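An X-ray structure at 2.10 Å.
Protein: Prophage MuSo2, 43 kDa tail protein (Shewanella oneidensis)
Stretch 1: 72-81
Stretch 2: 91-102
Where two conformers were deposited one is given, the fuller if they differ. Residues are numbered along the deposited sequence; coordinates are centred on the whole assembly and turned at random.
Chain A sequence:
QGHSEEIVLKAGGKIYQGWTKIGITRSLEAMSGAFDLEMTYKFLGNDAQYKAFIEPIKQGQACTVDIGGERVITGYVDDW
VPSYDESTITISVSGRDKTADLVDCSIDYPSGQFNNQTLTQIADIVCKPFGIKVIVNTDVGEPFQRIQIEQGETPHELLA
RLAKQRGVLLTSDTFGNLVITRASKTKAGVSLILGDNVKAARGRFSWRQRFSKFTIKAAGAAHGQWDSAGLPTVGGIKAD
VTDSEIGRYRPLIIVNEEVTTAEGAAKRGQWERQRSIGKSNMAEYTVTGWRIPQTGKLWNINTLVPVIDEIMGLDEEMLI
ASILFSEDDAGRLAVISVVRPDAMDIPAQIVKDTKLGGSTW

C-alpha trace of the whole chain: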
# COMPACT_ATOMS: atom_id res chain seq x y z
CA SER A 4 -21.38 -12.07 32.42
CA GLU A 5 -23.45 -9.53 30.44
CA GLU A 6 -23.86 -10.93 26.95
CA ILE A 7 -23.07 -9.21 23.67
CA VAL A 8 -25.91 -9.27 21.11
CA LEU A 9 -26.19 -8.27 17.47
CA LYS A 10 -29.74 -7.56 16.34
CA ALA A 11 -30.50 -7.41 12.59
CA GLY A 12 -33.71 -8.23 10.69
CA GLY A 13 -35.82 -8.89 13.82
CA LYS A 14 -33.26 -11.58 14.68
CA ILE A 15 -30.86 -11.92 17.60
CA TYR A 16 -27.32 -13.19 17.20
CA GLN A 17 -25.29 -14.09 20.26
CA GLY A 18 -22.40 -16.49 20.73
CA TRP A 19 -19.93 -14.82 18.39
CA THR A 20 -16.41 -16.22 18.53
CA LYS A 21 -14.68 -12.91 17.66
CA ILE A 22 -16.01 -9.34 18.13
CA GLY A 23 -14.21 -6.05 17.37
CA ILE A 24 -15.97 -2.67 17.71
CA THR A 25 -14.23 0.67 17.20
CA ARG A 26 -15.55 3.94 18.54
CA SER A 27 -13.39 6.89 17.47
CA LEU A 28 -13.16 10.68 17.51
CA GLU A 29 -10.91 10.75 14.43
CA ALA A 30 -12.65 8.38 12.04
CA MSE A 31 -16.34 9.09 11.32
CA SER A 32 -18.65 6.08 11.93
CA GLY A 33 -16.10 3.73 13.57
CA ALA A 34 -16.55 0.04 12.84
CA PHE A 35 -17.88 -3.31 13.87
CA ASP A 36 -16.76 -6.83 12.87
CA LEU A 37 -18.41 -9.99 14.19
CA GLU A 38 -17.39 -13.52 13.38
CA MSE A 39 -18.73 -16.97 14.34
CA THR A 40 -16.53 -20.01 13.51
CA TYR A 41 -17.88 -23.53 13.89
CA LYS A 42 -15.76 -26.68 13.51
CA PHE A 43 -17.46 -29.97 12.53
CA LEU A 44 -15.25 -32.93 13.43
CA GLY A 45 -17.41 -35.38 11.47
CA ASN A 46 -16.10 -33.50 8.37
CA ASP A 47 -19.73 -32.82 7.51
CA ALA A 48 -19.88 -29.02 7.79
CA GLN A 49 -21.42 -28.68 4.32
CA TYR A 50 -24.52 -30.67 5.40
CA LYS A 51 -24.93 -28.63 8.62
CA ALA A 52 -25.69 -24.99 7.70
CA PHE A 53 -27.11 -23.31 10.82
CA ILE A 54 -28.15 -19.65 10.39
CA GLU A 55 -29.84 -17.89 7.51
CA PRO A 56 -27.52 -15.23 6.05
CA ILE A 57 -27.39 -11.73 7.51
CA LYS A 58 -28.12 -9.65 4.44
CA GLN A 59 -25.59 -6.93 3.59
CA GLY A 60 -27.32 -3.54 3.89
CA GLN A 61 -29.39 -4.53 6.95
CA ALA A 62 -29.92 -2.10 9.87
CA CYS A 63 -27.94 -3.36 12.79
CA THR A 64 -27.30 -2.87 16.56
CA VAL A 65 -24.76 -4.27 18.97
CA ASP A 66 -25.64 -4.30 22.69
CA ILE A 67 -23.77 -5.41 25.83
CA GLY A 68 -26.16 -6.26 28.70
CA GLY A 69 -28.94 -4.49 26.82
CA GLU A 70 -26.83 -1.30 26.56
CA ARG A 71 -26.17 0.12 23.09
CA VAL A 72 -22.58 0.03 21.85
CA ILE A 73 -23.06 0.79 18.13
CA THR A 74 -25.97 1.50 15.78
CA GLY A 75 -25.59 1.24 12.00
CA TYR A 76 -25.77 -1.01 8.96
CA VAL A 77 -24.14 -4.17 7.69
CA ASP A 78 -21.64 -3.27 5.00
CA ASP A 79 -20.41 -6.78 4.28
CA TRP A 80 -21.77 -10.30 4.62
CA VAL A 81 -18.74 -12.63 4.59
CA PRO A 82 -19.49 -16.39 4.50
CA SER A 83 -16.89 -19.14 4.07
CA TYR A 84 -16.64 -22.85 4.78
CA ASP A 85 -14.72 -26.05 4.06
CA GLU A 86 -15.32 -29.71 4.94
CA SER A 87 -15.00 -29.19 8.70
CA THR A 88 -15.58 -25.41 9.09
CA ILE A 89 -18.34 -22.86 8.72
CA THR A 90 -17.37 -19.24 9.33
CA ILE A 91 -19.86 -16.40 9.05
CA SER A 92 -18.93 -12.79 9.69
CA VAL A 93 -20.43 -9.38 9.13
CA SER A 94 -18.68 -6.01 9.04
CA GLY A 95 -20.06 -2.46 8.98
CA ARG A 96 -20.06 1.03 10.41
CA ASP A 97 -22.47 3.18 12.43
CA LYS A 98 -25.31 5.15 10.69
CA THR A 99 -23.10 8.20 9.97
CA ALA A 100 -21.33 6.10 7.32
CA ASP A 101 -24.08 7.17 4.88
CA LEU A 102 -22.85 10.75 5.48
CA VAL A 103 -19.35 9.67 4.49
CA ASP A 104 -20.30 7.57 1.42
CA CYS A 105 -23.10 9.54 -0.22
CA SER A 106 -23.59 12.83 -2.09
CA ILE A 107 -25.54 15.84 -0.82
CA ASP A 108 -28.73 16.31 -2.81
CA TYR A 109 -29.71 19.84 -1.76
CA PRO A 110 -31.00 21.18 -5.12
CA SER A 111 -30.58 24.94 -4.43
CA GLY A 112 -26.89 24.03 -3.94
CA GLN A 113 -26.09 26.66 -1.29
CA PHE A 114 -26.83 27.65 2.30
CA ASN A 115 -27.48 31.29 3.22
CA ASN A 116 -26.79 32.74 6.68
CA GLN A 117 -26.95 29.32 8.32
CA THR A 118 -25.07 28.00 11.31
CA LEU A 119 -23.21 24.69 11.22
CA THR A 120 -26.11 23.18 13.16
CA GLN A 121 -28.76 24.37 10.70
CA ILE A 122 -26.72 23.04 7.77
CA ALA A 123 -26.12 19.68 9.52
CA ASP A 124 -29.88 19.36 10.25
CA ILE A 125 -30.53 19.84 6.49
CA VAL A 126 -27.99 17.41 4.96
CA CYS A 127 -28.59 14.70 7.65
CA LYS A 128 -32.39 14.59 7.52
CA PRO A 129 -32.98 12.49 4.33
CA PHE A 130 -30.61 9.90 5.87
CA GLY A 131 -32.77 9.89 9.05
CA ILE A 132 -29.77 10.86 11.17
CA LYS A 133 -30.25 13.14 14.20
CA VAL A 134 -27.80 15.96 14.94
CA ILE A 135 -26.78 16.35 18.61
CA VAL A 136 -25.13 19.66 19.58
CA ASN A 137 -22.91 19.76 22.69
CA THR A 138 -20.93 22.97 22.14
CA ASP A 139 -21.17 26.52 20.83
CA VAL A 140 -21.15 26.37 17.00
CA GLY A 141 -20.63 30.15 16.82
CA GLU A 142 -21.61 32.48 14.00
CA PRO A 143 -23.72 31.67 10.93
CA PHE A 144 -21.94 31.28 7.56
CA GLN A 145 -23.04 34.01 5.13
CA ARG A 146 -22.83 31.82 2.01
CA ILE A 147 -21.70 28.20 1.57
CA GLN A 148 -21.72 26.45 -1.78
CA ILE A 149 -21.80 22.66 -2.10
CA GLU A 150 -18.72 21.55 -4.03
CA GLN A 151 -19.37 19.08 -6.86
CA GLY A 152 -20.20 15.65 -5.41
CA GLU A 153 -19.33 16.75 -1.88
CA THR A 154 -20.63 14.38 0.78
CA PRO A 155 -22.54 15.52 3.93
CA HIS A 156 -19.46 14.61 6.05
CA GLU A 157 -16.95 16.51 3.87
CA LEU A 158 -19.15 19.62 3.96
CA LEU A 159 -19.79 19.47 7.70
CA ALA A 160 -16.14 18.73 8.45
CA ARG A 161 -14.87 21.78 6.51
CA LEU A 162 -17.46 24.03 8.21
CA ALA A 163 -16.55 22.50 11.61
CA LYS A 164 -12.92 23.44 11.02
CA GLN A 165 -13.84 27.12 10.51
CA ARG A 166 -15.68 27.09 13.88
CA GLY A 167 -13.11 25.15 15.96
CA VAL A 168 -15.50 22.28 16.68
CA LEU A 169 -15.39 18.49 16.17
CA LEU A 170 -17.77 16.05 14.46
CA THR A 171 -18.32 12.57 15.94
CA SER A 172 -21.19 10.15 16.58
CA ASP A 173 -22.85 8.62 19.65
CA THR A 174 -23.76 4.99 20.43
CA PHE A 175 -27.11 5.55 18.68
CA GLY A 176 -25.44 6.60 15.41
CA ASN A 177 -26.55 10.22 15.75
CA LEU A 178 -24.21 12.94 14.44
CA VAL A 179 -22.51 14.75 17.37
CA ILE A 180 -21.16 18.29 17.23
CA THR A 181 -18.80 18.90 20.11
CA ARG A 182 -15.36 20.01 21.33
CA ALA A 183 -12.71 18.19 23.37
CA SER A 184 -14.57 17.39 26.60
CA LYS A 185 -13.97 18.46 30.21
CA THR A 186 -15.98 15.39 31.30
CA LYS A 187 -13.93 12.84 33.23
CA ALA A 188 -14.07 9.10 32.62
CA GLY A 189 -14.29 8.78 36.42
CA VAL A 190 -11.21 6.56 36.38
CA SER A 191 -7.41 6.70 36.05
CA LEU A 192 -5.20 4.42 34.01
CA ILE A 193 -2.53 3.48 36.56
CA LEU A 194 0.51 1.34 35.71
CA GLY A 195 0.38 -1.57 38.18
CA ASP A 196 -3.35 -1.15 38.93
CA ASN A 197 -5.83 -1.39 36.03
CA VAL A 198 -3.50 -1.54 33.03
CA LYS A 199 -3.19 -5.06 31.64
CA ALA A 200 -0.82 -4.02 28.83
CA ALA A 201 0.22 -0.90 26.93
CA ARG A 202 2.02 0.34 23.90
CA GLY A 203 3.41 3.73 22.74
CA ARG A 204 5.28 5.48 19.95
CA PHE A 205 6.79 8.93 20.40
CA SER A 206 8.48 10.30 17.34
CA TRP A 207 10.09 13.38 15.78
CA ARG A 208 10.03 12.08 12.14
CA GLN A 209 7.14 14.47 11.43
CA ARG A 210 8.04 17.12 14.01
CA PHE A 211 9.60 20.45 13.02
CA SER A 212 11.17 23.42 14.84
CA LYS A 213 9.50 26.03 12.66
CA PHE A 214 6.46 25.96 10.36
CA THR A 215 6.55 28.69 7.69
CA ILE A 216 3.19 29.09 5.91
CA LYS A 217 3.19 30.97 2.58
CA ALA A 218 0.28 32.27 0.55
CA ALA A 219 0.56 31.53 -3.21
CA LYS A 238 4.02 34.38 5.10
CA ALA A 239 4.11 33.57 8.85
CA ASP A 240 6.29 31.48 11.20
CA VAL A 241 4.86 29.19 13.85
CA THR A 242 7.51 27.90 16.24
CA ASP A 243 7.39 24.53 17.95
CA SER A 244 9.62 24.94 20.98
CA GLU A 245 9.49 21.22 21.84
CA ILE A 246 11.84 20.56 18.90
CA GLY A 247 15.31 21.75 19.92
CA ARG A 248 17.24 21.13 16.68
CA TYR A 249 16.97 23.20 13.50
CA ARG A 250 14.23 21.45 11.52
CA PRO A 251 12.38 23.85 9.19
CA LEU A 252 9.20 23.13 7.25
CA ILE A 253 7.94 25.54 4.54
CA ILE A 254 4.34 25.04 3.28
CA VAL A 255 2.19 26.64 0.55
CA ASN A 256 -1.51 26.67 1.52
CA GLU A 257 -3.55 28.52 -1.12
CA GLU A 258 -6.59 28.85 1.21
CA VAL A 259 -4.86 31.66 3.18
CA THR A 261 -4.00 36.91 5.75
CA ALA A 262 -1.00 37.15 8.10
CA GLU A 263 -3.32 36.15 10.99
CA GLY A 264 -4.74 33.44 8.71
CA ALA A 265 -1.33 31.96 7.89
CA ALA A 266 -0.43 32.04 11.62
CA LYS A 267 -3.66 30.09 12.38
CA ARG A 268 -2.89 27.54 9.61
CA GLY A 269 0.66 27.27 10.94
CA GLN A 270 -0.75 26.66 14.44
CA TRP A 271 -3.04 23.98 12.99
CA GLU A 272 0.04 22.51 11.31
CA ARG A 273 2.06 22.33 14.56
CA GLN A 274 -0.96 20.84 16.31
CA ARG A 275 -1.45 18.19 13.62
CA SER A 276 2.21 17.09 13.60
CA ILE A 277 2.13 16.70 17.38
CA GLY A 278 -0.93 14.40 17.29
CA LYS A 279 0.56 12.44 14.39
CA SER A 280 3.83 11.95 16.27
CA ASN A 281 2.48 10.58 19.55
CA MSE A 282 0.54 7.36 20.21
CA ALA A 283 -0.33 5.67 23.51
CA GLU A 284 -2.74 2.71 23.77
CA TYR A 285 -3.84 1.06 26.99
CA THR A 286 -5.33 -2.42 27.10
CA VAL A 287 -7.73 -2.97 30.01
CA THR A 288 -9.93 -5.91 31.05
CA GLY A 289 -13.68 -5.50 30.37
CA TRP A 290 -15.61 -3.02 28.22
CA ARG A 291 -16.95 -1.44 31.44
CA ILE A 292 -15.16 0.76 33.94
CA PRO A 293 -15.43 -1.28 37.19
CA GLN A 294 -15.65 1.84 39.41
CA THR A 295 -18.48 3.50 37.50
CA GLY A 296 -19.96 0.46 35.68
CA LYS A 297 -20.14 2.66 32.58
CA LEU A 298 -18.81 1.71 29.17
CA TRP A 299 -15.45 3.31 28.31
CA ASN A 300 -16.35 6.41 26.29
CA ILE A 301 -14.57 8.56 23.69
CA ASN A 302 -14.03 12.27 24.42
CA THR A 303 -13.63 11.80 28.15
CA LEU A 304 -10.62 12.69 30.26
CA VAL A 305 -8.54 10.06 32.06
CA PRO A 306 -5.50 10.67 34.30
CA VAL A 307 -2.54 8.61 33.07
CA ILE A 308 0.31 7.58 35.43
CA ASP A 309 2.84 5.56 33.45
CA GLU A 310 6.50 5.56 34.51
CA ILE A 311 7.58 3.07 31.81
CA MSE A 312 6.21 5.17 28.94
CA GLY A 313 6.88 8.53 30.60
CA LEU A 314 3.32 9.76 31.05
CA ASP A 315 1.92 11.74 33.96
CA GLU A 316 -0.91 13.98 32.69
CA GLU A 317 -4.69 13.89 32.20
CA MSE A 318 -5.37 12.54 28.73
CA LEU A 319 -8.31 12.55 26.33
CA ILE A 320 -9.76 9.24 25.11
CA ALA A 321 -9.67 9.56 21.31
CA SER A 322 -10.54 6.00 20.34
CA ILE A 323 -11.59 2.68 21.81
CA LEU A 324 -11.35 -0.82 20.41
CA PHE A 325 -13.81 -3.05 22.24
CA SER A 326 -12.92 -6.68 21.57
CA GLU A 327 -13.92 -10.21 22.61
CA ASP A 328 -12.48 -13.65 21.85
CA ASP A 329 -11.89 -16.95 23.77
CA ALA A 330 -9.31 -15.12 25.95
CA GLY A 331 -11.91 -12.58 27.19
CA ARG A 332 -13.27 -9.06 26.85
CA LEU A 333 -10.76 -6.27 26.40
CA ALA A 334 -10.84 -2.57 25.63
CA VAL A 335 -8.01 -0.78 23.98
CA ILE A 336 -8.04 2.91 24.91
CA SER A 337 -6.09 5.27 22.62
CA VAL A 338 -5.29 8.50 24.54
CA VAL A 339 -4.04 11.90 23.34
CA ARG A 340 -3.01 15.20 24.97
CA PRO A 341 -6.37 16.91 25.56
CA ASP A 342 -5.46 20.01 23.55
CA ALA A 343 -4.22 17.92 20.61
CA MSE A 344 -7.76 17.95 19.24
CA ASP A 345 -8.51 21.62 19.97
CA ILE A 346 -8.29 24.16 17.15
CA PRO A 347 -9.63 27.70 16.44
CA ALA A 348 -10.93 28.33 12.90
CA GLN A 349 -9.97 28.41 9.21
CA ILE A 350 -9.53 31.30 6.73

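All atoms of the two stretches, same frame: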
# COMPACT_ATOMS: atom_id res chain seq x y z
N VAL A 72 -23.99 -0.23 22.10
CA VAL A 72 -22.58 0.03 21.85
C VAL A 72 -22.42 0.73 20.50
O VAL A 72 -21.65 1.69 20.38
CB VAL A 72 -21.75 -1.29 21.91
CG1 VAL A 72 -20.25 -1.02 21.63
CG2 VAL A 72 -21.90 -1.96 23.27
N ILE A 73 -23.17 0.27 19.51
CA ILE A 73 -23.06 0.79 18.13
C ILE A 73 -24.36 0.53 17.37
O ILE A 73 -24.99 -0.54 17.50
CB ILE A 73 -21.80 0.23 17.34
CG1 ILE A 73 -21.55 1.02 16.05
CG2 ILE A 73 -21.89 -1.32 17.07
CD1 ILE A 73 -20.23 0.68 15.38
N THR A 74 -24.75 1.53 16.57
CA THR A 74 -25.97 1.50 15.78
C THR A 74 -25.62 1.88 14.34
O THR A 74 -25.14 3.00 14.06
CB THR A 74 -27.02 2.48 16.34
OG1 THR A 74 -27.22 2.24 17.74
CG2 THR A 74 -28.35 2.39 15.60
N GLY A 75 -25.88 0.97 13.41
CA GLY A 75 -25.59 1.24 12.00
C GLY A 75 -26.17 0.23 11.04
O GLY A 75 -27.31 -0.20 11.19
N TYR A 76 -25.36 -0.12 10.03
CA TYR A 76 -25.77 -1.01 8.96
C TYR A 76 -24.67 -2.00 8.64
O TYR A 76 -23.50 -1.70 8.78
CB TYR A 76 -26.07 -0.21 7.69
CG TYR A 76 -27.07 0.88 7.88
CD1 TYR A 76 -28.44 0.62 7.80
CD2 TYR A 76 -26.66 2.18 8.14
CE1 TYR A 76 -29.38 1.63 7.99
CE2 TYR A 76 -27.59 3.21 8.32
CZ TYR A 76 -28.94 2.92 8.24
OH TYR A 76 -29.85 3.93 8.43
N VAL A 77 -25.08 -3.18 8.18
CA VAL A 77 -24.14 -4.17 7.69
C VAL A 77 -23.61 -3.69 6.36
O VAL A 77 -24.39 -3.40 5.44
CB VAL A 77 -24.83 -5.55 7.50
CG1 VAL A 77 -23.88 -6.53 6.85
CG2 VAL A 77 -25.29 -6.07 8.85
N ASP A 78 -22.29 -3.57 6.28
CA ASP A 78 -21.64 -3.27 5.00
C ASP A 78 -21.46 -4.55 4.23
O ASP A 78 -21.85 -4.62 3.06
CB ASP A 78 -20.27 -2.64 5.23
CG ASP A 78 -20.34 -1.17 5.52
OD1 ASP A 78 -21.17 -0.47 4.89
OD2 ASP A 78 -19.53 -0.70 6.35
N ASP A 79 -20.86 -5.54 4.90
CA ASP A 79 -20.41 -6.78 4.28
C ASP A 79 -20.95 -8.03 5.00
O ASP A 79 -20.89 -8.13 6.23
CB ASP A 79 -18.86 -6.86 4.24
CG ASP A 79 -18.23 -5.79 3.33
OD1 ASP A 79 -18.74 -4.66 3.27
OD2 ASP A 79 -17.21 -6.08 2.64
N TRP A 80 -21.46 -8.95 4.21
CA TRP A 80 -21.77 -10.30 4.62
C TRP A 80 -20.65 -11.20 4.07
O TRP A 80 -20.34 -11.17 2.88
CB TRP A 80 -23.14 -10.69 4.05
CG TRP A 80 -23.45 -12.15 4.03
CD1 TRP A 80 -23.66 -12.92 2.94
CD2 TRP A 80 -23.56 -13.03 5.17
NE1 TRP A 80 -23.91 -14.23 3.32
CE2 TRP A 80 -23.85 -14.31 4.68
CE3 TRP A 80 -23.43 -12.84 6.56
CZ2 TRP A 80 -24.05 -15.43 5.53
CZ3 TRP A 80 -23.64 -13.95 7.41
CH2 TRP A 80 -23.93 -15.22 6.89
N VAL A 81 -20.01 -11.97 4.94
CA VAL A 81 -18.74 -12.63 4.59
C VAL A 81 -18.78 -14.11 5.00
O VAL A 81 -18.23 -14.50 6.01
CB VAL A 81 -17.51 -11.86 5.17
CG1 VAL A 81 -16.14 -12.40 4.64
CG2 VAL A 81 -17.65 -10.35 4.92
N ILE A 91 -19.07 -17.54 9.52
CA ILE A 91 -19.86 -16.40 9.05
C ILE A 91 -19.37 -15.15 9.77
O ILE A 91 -19.04 -15.19 10.93
CB ILE A 91 -21.37 -16.57 9.30
CG1 ILE A 91 -21.66 -16.73 10.80
CG2 ILE A 91 -21.92 -17.78 8.52
CD1 ILE A 91 -22.84 -15.90 11.26
N SER A 92 -19.24 -14.05 9.04
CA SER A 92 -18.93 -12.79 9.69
C SER A 92 -19.62 -11.68 8.94
O SER A 92 -19.90 -11.79 7.73
CB SER A 92 -17.41 -12.55 9.87
OG SER A 92 -16.71 -12.19 8.71
N VAL A 93 -19.97 -10.63 9.69
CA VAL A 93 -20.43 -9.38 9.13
C VAL A 93 -19.48 -8.27 9.57
O VAL A 93 -18.79 -8.36 10.62
CB VAL A 93 -21.87 -9.03 9.59
CG1 VAL A 93 -22.89 -9.95 8.93
CG2 VAL A 93 -21.99 -9.10 11.12
N SER A 94 -19.42 -7.23 8.75
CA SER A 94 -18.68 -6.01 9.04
C SER A 94 -19.59 -4.84 8.71
O SER A 94 -20.53 -5.00 7.93
CB SER A 94 -17.43 -5.94 8.16
OG SER A 94 -16.50 -5.00 8.65
N GLY A 95 -19.30 -3.68 9.27
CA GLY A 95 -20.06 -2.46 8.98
C GLY A 95 -19.57 -1.28 9.79
O GLY A 95 -18.50 -1.31 10.40
N ARG A 96 -20.40 -0.27 9.83
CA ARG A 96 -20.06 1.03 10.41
C ARG A 96 -21.36 1.54 11.05
O ARG A 96 -22.44 1.00 10.77
CB ARG A 96 -19.60 1.97 9.30
CG ARG A 96 -18.20 1.65 8.74
CD ARG A 96 -17.87 2.40 7.45
NE ARG A 96 -18.75 1.99 6.34
CZ ARG A 96 -18.91 2.70 5.23
NH1 ARG A 96 -18.24 3.84 5.07
NH2 ARG A 96 -19.75 2.29 4.29
N ASP A 97 -21.27 2.57 11.88
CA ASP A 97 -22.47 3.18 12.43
C ASP A 97 -23.21 4.01 11.36
O ASP A 97 -22.69 4.20 10.26
CB ASP A 97 -22.17 3.90 13.78
CG ASP A 97 -21.85 5.39 13.64
OD1 ASP A 97 -21.90 5.98 12.53
OD2 ASP A 97 -21.56 5.96 14.71
N LYS A 98 -24.44 4.45 11.66
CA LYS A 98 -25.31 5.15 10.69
C LYS A 98 -24.65 6.30 9.93
O LYS A 98 -24.97 6.53 8.75
CB LYS A 98 -26.57 5.70 11.39
CG LYS A 98 -27.59 4.64 11.79
CD LYS A 98 -28.74 5.25 12.58
CE LYS A 98 -29.47 6.30 11.76
NZ LYS A 98 -30.84 6.60 12.29
N THR A 99 -23.75 7.03 10.59
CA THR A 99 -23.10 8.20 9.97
C THR A 99 -22.26 7.83 8.74
O THR A 99 -21.81 8.71 8.01
CB THR A 99 -22.26 9.02 10.97
OG1 THR A 99 -21.23 8.20 11.54
CG2 THR A 99 -23.14 9.61 12.09
N ALA A 100 -22.08 6.53 8.49
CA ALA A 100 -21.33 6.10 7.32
C ALA A 100 -22.01 6.55 6.02
O ALA A 100 -21.34 6.82 5.03
CB ALA A 100 -21.13 4.60 7.33
N ASP A 101 -23.34 6.64 6.03
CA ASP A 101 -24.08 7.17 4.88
C ASP A 101 -23.64 8.61 4.57
O ASP A 101 -23.59 9.00 3.40
CB ASP A 101 -25.59 7.11 5.10
CG ASP A 101 -26.15 5.70 4.92
OD1 ASP A 101 -25.45 4.84 4.34
OD2 ASP A 101 -27.30 5.46 5.36
N LEU A 102 -23.31 9.37 5.62
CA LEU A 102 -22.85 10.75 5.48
C LEU A 102 -21.46 10.81 4.86
O LEU A 102 -21.09 11.82 4.28
CB LEU A 102 -22.82 11.47 6.83
CG LEU A 102 -24.11 11.55 7.66
CD1 LEU A 102 -23.82 12.26 8.99
CD2 LEU A 102 -25.24 12.24 6.93
O HOH W 1 -22.65 4.23 16.90
O HOH W 2 -28.56 6.25 7.73
O HOH W 3 -22.31 0.51 7.35
O HOH W 4 -23.20 2.30 5.22

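Strands 72-81 and 91-97 pair antiparallel, and the contact between the two stretches buries 862 Å² in total. Tyr 76, Lys 98 and Asp 78 cover the most surface.

Tyr 76 is anchored through its backbone, its N donating to Arg 96 O (3.2 Å). Its ring extends towards the segment that follows the second strand, where CE2 lies 3.8 Å from Lys 98 CG and 3.7 Å from Asp 101 OD2. Water 2 extends this contact, lying 2.7 Å from Tyr 76 OH and 2.8 Å from Asp 101 OD2.

Lys 98 closes the pairing just beyond the strand: its N donates to Thr 74 O (2.9 Å), and its CD approaches Thr 74 CG2 at 4.2 Å. Here the chain turns away in a type I turn from Asp 97 to Ala 100, capped by the bond from Thr 99 N to Asp 97 OD1 (2.9 Å). Between these anchors Gly 75 faces Asp 97 with the CA atoms only 3.7 Å apart. A CB on Gly 75 would lie 2.0 Å from Arg 96 O, so this close approach depends on the absence of a side chain.

Asp 78 sits at a beta bulge, where the register shifts by one residue. Asp 78 N and Asp 79 N both donate to Ser 94 O, at 2.8 and 3.1 Å, so one carbonyl serves two consecutive amides. The Asp 78 side chain points toward the second strand and forms a two-pronged salt bridge with Arg 96: NE donates to OD2 (2.8 Å) and NH2 to OD1 (3.2 Å), bringing the carboxylate to the edge of the guanidinium.

Past the bulge, regular pairing resumes as Ser 94 N donates to Asp 79 O (3.1 Å). Trp 80 and Val 93 share one face, with CE3 3.8 Å from Val 93 CG1, while Trp 80 CH2 reaches Ile 91 CG2 at 3.6 Å.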